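Long-range contacts in serpin-12 (Manduca sexta, PDB 6CJ7), which probably inhibits serine proteases as a serpin and controls the prophenoloxidase activation system in larval hemolymph: residues 96-102 / 163-169; 135-139 / 151-156. All blocks are in the same frame, centred on the assembly; numbering follows the deposited sequence.

Interaction 1 (96-102 / 163-169); sequences ANNVFLS and TQMVMVN
Val168 drives one methyl into the notch between Asn98 and Phe100: with chi1 at -60°, its CG2 sits between the backbone N and the carbonyl carbon and meets the edge of the Phe100 ring, 3.5 Å from CE1. Asn98 CB lines the notch next to the ring, 3.8 Å from the same methyl, and Asn98 CG lies above the outer part of one ring face, its OD1 hydrogen-bonded to Thr124 OG1. On the reverse side the fork is Val99. Its CG1 presses against Met165 CG at 3.6 Å and also touches SD. Its CG2 takes Met167 CE at 3.5 Å; the two side chains lie side by side, and a bend at the last torsion of Met167 turns CE to the valine. Further along the same face, Asn169 ND2 gives a hydrogen bond of 2.9 Å to Asn97 OD1. The amides are turned 40° apart, and the donor sits 34° off the carbonyl plane. Asn97 ND2 goes on to Asp120 O, and water 1 joins Asn169 OD1 to Asn98 O. Between the two layers of side chains, strands 96-102 and 165-169 run antiparallel, with two-way backbone bonds in the Asn98–Val168 and Phe100–Val166 pairs and a further bond from Ser102 N to Gln164 O. These are neighbouring strands of the serpin's large central sheet, beta-sheet A. Strand 123-126 flanks strand 92-102, and strand 317-326 flanks strand 165-174. Met167 and Asn169 rest on helix 40-51, while Asn98 and Phe100 lie under helix 131-145.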
loop_
_atom_site.group_PDB
_atom_site.type_symbol
_atom_site.label_atom_id
_atom_site.label_comp_id
_atom_site.label_asym_id
_atom_site.label_seq_id
_atom_site.Cartn_x
_atom_site.Cartn_y
_atom_site.Cartn_z
ATOM N N ALA A 96 -7.808 3.282 -6.709
ATOM C CA ALA A 96 -7.957 4.372 -7.668
ATOM C C ALA A 96 -6.591 4.649 -8.281
ATOM O O ALA A 96 -5.709 5.210 -7.621
ATOM C CB ALA A 96 -8.526 5.628 -7.010
ATOM N N ASN A 97 -6.421 4.253 -9.543
ATOM C CA ASN A 97 -5.179 4.453 -10.282
ATOM C C ASN A 97 -5.475 5.318 -11.498
ATOM O O ASN A 97 -6.434 5.053 -12.225
ATOM C CB ASN A 97 -4.572 3.109 -10.724
ATOM C CG ASN A 97 -4.474 2.103 -9.582
ATOM O OD1 ASN A 97 -3.772 2.344 -8.601
ATOM N ND2 ASN A 97 -5.166 0.968 -9.721
ATOM N N ASN A 98 -4.667 6.357 -11.719
ATOM C CA ASN A 98 -4.892 7.166 -12.915
ATOM C C ASN A 98 -3.633 7.949 -13.250
ATOM O O ASN A 98 -2.786 8.218 -12.394
ATOM C CB ASN A 98 -6.077 8.131 -12.727
ATOM C CG ASN A 98 -6.903 8.330 -13.995
ATOM O OD1 ASN A 98 -6.374 8.395 -15.111
ATOM N ND2 ASN A 98 -8.218 8.456 -13.827
ATOM N N VAL A 99 -3.532 8.329 -14.519
ATOM C CA VAL A 99 -2.480 9.215 -15.012
ATOM C C VAL A 99 -3.188 10.416 -15.622
ATOM O O VAL A 99 -3.884 10.282 -16.637
ATOM C CB VAL A 99 -1.579 8.529 -16.050
ATOM C CG1 VAL A 99 -0.452 9.473 -16.492
ATOM C CG2 VAL A 99 -1.010 7.228 -15.520
ATOM N N PHE A 100 -3.026 11.584 -15.008
ATOM C CA PHE A 100 -3.668 12.803 -15.475
ATOM C C PHE A 100 -2.654 13.569 -16.311
ATOM O O PHE A 100 -1.701 14.142 -15.775
ATOM C CB PHE A 100 -4.189 13.622 -14.298
ATOM C CG PHE A 100 -5.297 12.934 -13.543
ATOM C CD1 PHE A 100 -5.035 12.241 -12.367
ATOM C CD2 PHE A 100 -6.600 12.968 -14.024
ATOM C CE1 PHE A 100 -6.058 11.593 -11.671
ATOM C CE2 PHE A 100 -7.628 12.321 -13.340
ATOM C CZ PHE A 100 -7.354 11.635 -12.162
ATOM N N LEU A 101 -2.847 13.538 -17.626
ATOM C CA LEU A 101 -1.897 14.080 -18.593
ATOM C C LEU A 101 -2.401 15.417 -19.122
ATOM O O LEU A 101 -3.518 15.502 -19.650
ATOM C CB LEU A 101 -1.693 13.099 -19.744
ATOM C CG LEU A 101 -0.812 13.607 -20.871
ATOM C CD1 LEU A 101 0.623 13.661 -20.393
ATOM C CD2 LEU A 101 -0.957 12.638 -22.021
ATOM N N SER A 102 -1.563 16.448 -19.011
ATOM C CA SER A 102 -1.928 17.771 -19.498
ATOM C C SER A 102 -2.381 17.725 -20.950
ATOM O O SER A 102 -1.797 17.023 -21.778
ATOM C CB SER A 102 -0.736 18.718 -19.370
ATOM O OG SER A 102 -0.898 19.872 -20.167
ATOM N N THR A 163 2.127 22.287 -15.236
ATOM C CA THR A 163 2.024 20.880 -14.863
ATOM C C THR A 163 1.833 20.021 -16.100
ATOM O O THR A 163 1.017 20.339 -16.969
ATOM C CB THR A 163 0.850 20.676 -13.903
ATOM O OG1 THR A 163 1.078 21.475 -12.739
ATOM C CG2 THR A 163 0.685 19.197 -13.511
ATOM N N GLN A 164 2.588 18.927 -16.174
ATOM C CA GLN A 164 2.519 18.026 -17.318
ATOM C C GLN A 164 1.782 16.735 -17.009
ATOM O O GLN A 164 0.984 16.269 -17.829
ATOM C CB GLN A 164 3.927 17.703 -17.827
ATOM C CG GLN A 164 4.652 18.955 -18.291
ATOM C CD GLN A 164 5.814 18.664 -19.198
ATOM O OE1 GLN A 164 6.380 19.585 -19.800
ATOM N NE2 GLN A 164 6.185 17.397 -19.305
ATOM N N MET A 165 2.012 16.142 -15.836
ATOM C CA MET A 165 1.480 14.814 -15.569
ATOM C C MET A 165 1.372 14.619 -14.065
ATOM O O MET A 165 2.354 14.812 -13.349
ATOM C CB MET A 165 2.378 13.725 -16.181
ATOM C CG MET A 165 1.729 12.369 -16.221
ATOM S SD MET A 165 2.908 11.081 -16.704
ATOM C CE MET A 165 3.960 11.914 -17.858
ATOM N N VAL A 166 0.193 14.222 -13.603
ATOM C CA VAL A 166 -0.041 13.908 -12.199
ATOM C C VAL A 166 -0.433 12.442 -12.126
ATOM O O VAL A 166 -1.465 12.039 -12.679
ATOM C CB VAL A 166 -1.135 14.793 -11.590
ATOM C CG1 VAL A 166 -1.428 14.340 -10.147
ATOM C CG2 VAL A 166 -0.723 16.248 -11.621
ATOM N N MET A 167 0.381 11.642 -11.448
ATOM C CA MET A 167 0.069 10.240 -11.242
ATOM C C MET A 167 -0.534 10.045 -9.855
ATOM O O MET A 167 0.001 10.558 -8.866
ATOM C CB MET A 167 1.329 9.402 -11.436
ATOM C CG MET A 167 2.011 9.726 -12.786
ATOM S SD MET A 167 3.155 8.450 -13.236
ATOM C CE MET A 167 2.041 7.152 -13.758
ATOM N N VAL A 168 -1.656 9.327 -9.788
ATOM C CA VAL A 168 -2.321 9.028 -8.518
ATOM C C VAL A 168 -2.552 7.530 -8.398
ATOM O O VAL A 168 -2.990 6.863 -9.344
ATOM C CB VAL A 168 -3.657 9.795 -8.336
ATOM C CG1 VAL A 168 -3.440 11.271 -8.375
ATOM C CG2 VAL A 168 -4.688 9.378 -9.362
ATOM N N ASN A 169 -2.237 6.986 -7.228
ATOM C CA ASN A 169 -2.505 5.582 -6.933
ATOM C C ASN A 169 -2.931 5.526 -5.480
ATOM O O ASN A 169 -2.126 5.821 -4.589
ATOM C CB ASN A 169 -1.282 4.707 -7.186
ATOM C CG ASN A 169 -0.869 4.714 -8.643
ATOM O OD1 ASN A 169 -0.105 5.588 -9.092
ATOM N ND2 ASN A 169 -1.399 3.752 -9.404
HETATM O O HOH W 1 -0.572 6.394 -11.718
#

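Interaction 2 (135-139 / 151-156); sequences AQNIN and DKLVSP
Segment 151-156 runs back along the helical turn 135-139 in the reverse direction, Asp151 CA lying 5.2 Å from Asn139 CA and Pro156 CA 5.1 Å from Ala135 CA. Asn139 carries the polar part. Its CG lies anti to the carbonyl carbon and beside the backbone N (chi1 -75°), which carries the amide to Val154. Its OD1 accepts a hydrogen bond from Val154 N at 2.8 Å, in the carbonyl plane and on a lone pair, nearly straight at 171°. Its ND2 returns a bond of 2.8 Å to Val154 O, so one amide grips both backbone groups of a single residue and its rotation is fixed. An alanine in place of Asn139 would leave Val154 N and O without this amide, and the connection would probably be less firmly held to the helix. In the serpin fold this is helix F, which lies across beta-sheet A, with the connection that returns from it to the sheet strand 165-174. Val154 turns its two methyls to the helix: CG2 meets Ile138 CG2 at 3.6 Å, the side chains crossing at about a right angle, and CG1 lies near Ala135 CB. The same Ala135 CB lies 3.7 Å from Pro156 CG. Val154 also touches Leu319 of strand 317-326, and Leu159 packs on both Val154 and Ala135.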
loop_
_atom_site.group_PDB
_atom_site.type_symbol
_atom_site.label_atom_id
_atom_site.label_comp_id
_atom_site.label_asym_id
_atom_site.label_seq_id
_atom_site.Cartn_x
_atom_site.Cartn_y
_atom_site.Cartn_z
ATOM N N ALA A 135 -7.436 20.285 -9.309
ATOM C CA ALA A 135 -7.225 19.558 -8.057
ATOM C C ALA A 135 -8.533 18.991 -7.528
ATOM O O ALA A 135 -8.592 17.826 -7.115
ATOM C CB ALA A 135 -6.590 20.473 -7.009
ATOM N N GLN A 136 -9.604 19.788 -7.558
ATOM C CA GLN A 136 -10.867 19.291 -7.025
ATOM C C GLN A 136 -11.466 18.206 -7.913
ATOM O O GLN A 136 -12.073 17.256 -7.407
ATOM C CB GLN A 136 -11.844 20.441 -6.823
ATOM C CG GLN A 136 -11.780 20.980 -5.416
ATOM C CD GLN A 136 -12.368 22.350 -5.320
ATOM O OE1 GLN A 136 -11.803 23.251 -4.695
ATOM N NE2 GLN A 136 -13.505 22.531 -5.960
ATOM N N ASN A 137 -11.313 18.324 -9.237
ATOM C CA ASN A 137 -11.821 17.269 -10.111
ATOM C C ASN A 137 -11.078 15.957 -9.892
ATOM O O ASN A 137 -11.693 14.881 -9.878
ATOM C CB ASN A 137 -11.729 17.700 -11.574
ATOM C CG ASN A 137 -12.876 18.599 -11.987
ATOM O OD1 ASN A 137 -13.964 18.543 -11.407
ATOM N ND2 ASN A 137 -12.639 19.436 -12.988
ATOM N N ILE A 138 -9.761 16.021 -9.708
ATOM C CA ILE A 138 -8.998 14.803 -9.448
ATOM C C ILE A 138 -9.397 14.212 -8.100
ATOM O O ILE A 138 -9.640 13.006 -7.983
ATOM C CB ILE A 138 -7.488 15.086 -9.513
ATOM C CG1 ILE A 138 -7.075 15.363 -10.971
ATOM C CG2 ILE A 138 -6.707 13.905 -8.944
ATOM C CD1 ILE A 138 -5.689 15.985 -11.102
ATOM N N ASN A 139 -9.491 15.058 -7.072
ATOM C CA ASN A 139 -9.853 14.565 -5.745
ATOM C C ASN A 139 -11.255 13.974 -5.737
ATOM O O ASN A 139 -11.501 12.965 -5.068
ATOM C CB ASN A 139 -9.746 15.685 -4.708
ATOM C CG ASN A 139 -8.307 16.016 -4.340
ATOM O OD1 ASN A 139 -7.428 15.160 -4.394
ATOM N ND2 ASN A 139 -8.070 17.260 -3.946
ATOM N N ASP A 151 -10.107 11.771 -0.166
ATOM C CA ASP A 151 -10.755 12.870 -0.861
ATOM C C ASP A 151 -9.942 14.150 -0.966
ATOM O O ASP A 151 -10.466 15.139 -1.489
ATOM C CB ASP A 151 -12.100 13.196 -0.190
ATOM C CG ASP A 151 -11.940 13.757 1.218
ATOM O OD1 ASP A 151 -10.881 13.540 1.847
ATOM O OD2 ASP A 151 -12.884 14.416 1.698
ATOM N N LYS A 152 -8.697 14.182 -0.489
ATOM C CA LYS A 152 -7.931 15.435 -0.520
ATOM C C LYS A 152 -6.457 15.174 -0.819
ATOM O O LYS A 152 -5.568 15.832 -0.267
ATOM C CB LYS A 152 -8.081 16.204 0.797
ATOM C CG LYS A 152 -9.497 16.711 1.089
ATOM C CD LYS A 152 -9.904 17.839 0.141
ATOM C CE LYS A 152 -11.412 17.855 -0.124
ATOM N NZ LYS A 152 -12.225 18.245 1.067
ATOM N N LEU A 153 -6.175 14.232 -1.720
ATOM C CA LEU A 153 -4.787 13.870 -2.006
ATOM C C LEU A 153 -4.049 14.970 -2.769
ATOM O O LEU A 153 -2.871 15.228 -2.499
ATOM C CB LEU A 153 -4.741 12.559 -2.789
ATOM C CG LEU A 153 -3.359 12.049 -3.219
ATOM C CD1 LEU A 153 -2.454 11.827 -2.007
ATOM C CD2 LEU A 153 -3.479 10.765 -4.055
ATOM N N VAL A 154 -4.705 15.611 -3.739
ATOM C CA VAL A 154 -4.058 16.590 -4.612
ATOM C C VAL A 154 -4.317 17.992 -4.081
ATOM O O VAL A 154 -5.467 18.358 -3.796
ATOM C CB VAL A 154 -4.560 16.466 -6.061
ATOM C CG1 VAL A 154 -3.891 17.519 -6.950
ATOM C CG2 VAL A 154 -4.301 15.073 -6.603
ATOM N N SER A 155 -3.212 18.823 -3.973
ATOM C CA SER A 155 -3.402 20.212 -3.573
ATOM C C SER A 155 -3.393 21.134 -4.788
ATOM O O SER A 155 -2.591 20.941 -5.714
ATOM C CB SER A 155 -2.308 20.662 -2.604
ATOM O OG SER A 155 -2.408 22.057 -2.363
ATOM N N PRO A 156 -4.269 22.140 -4.811
ATOM C CA PRO A 156 -4.237 23.106 -5.923
ATOM C C PRO A 156 -2.919 23.845 -6.031
ATOM O O PRO A 156 -2.553 24.294 -7.125
ATOM C CB PRO A 156 -5.393 24.065 -5.595
ATOM C CG PRO A 156 -6.255 23.326 -4.623
ATOM C CD PRO A 156 -5.352 22.416 -3.854
#

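Interaction 1 is a buried pairing of two sheet strands; interaction 2, only partly buried, ties a helix to the loop that follows it. The chain makes interaction 2 within the excursion that interaction 1 closes, since helix 131-145 and its return loop lead into strand 165-174. The two meet where Ile138 CG2 touches Phe100 CE1 at 3.6 Å, so that helix and sheet share an apolar seam that also takes in Val168 and Val154. Their chemistry differs with place: the strands are joined mainly by backbone hydrogen bonds, with mostly apolar side chains and one asparagine pair beside them, whereas in the loop one asparagine amide takes up the backbone polar groups of Val154, alongside apolar packing.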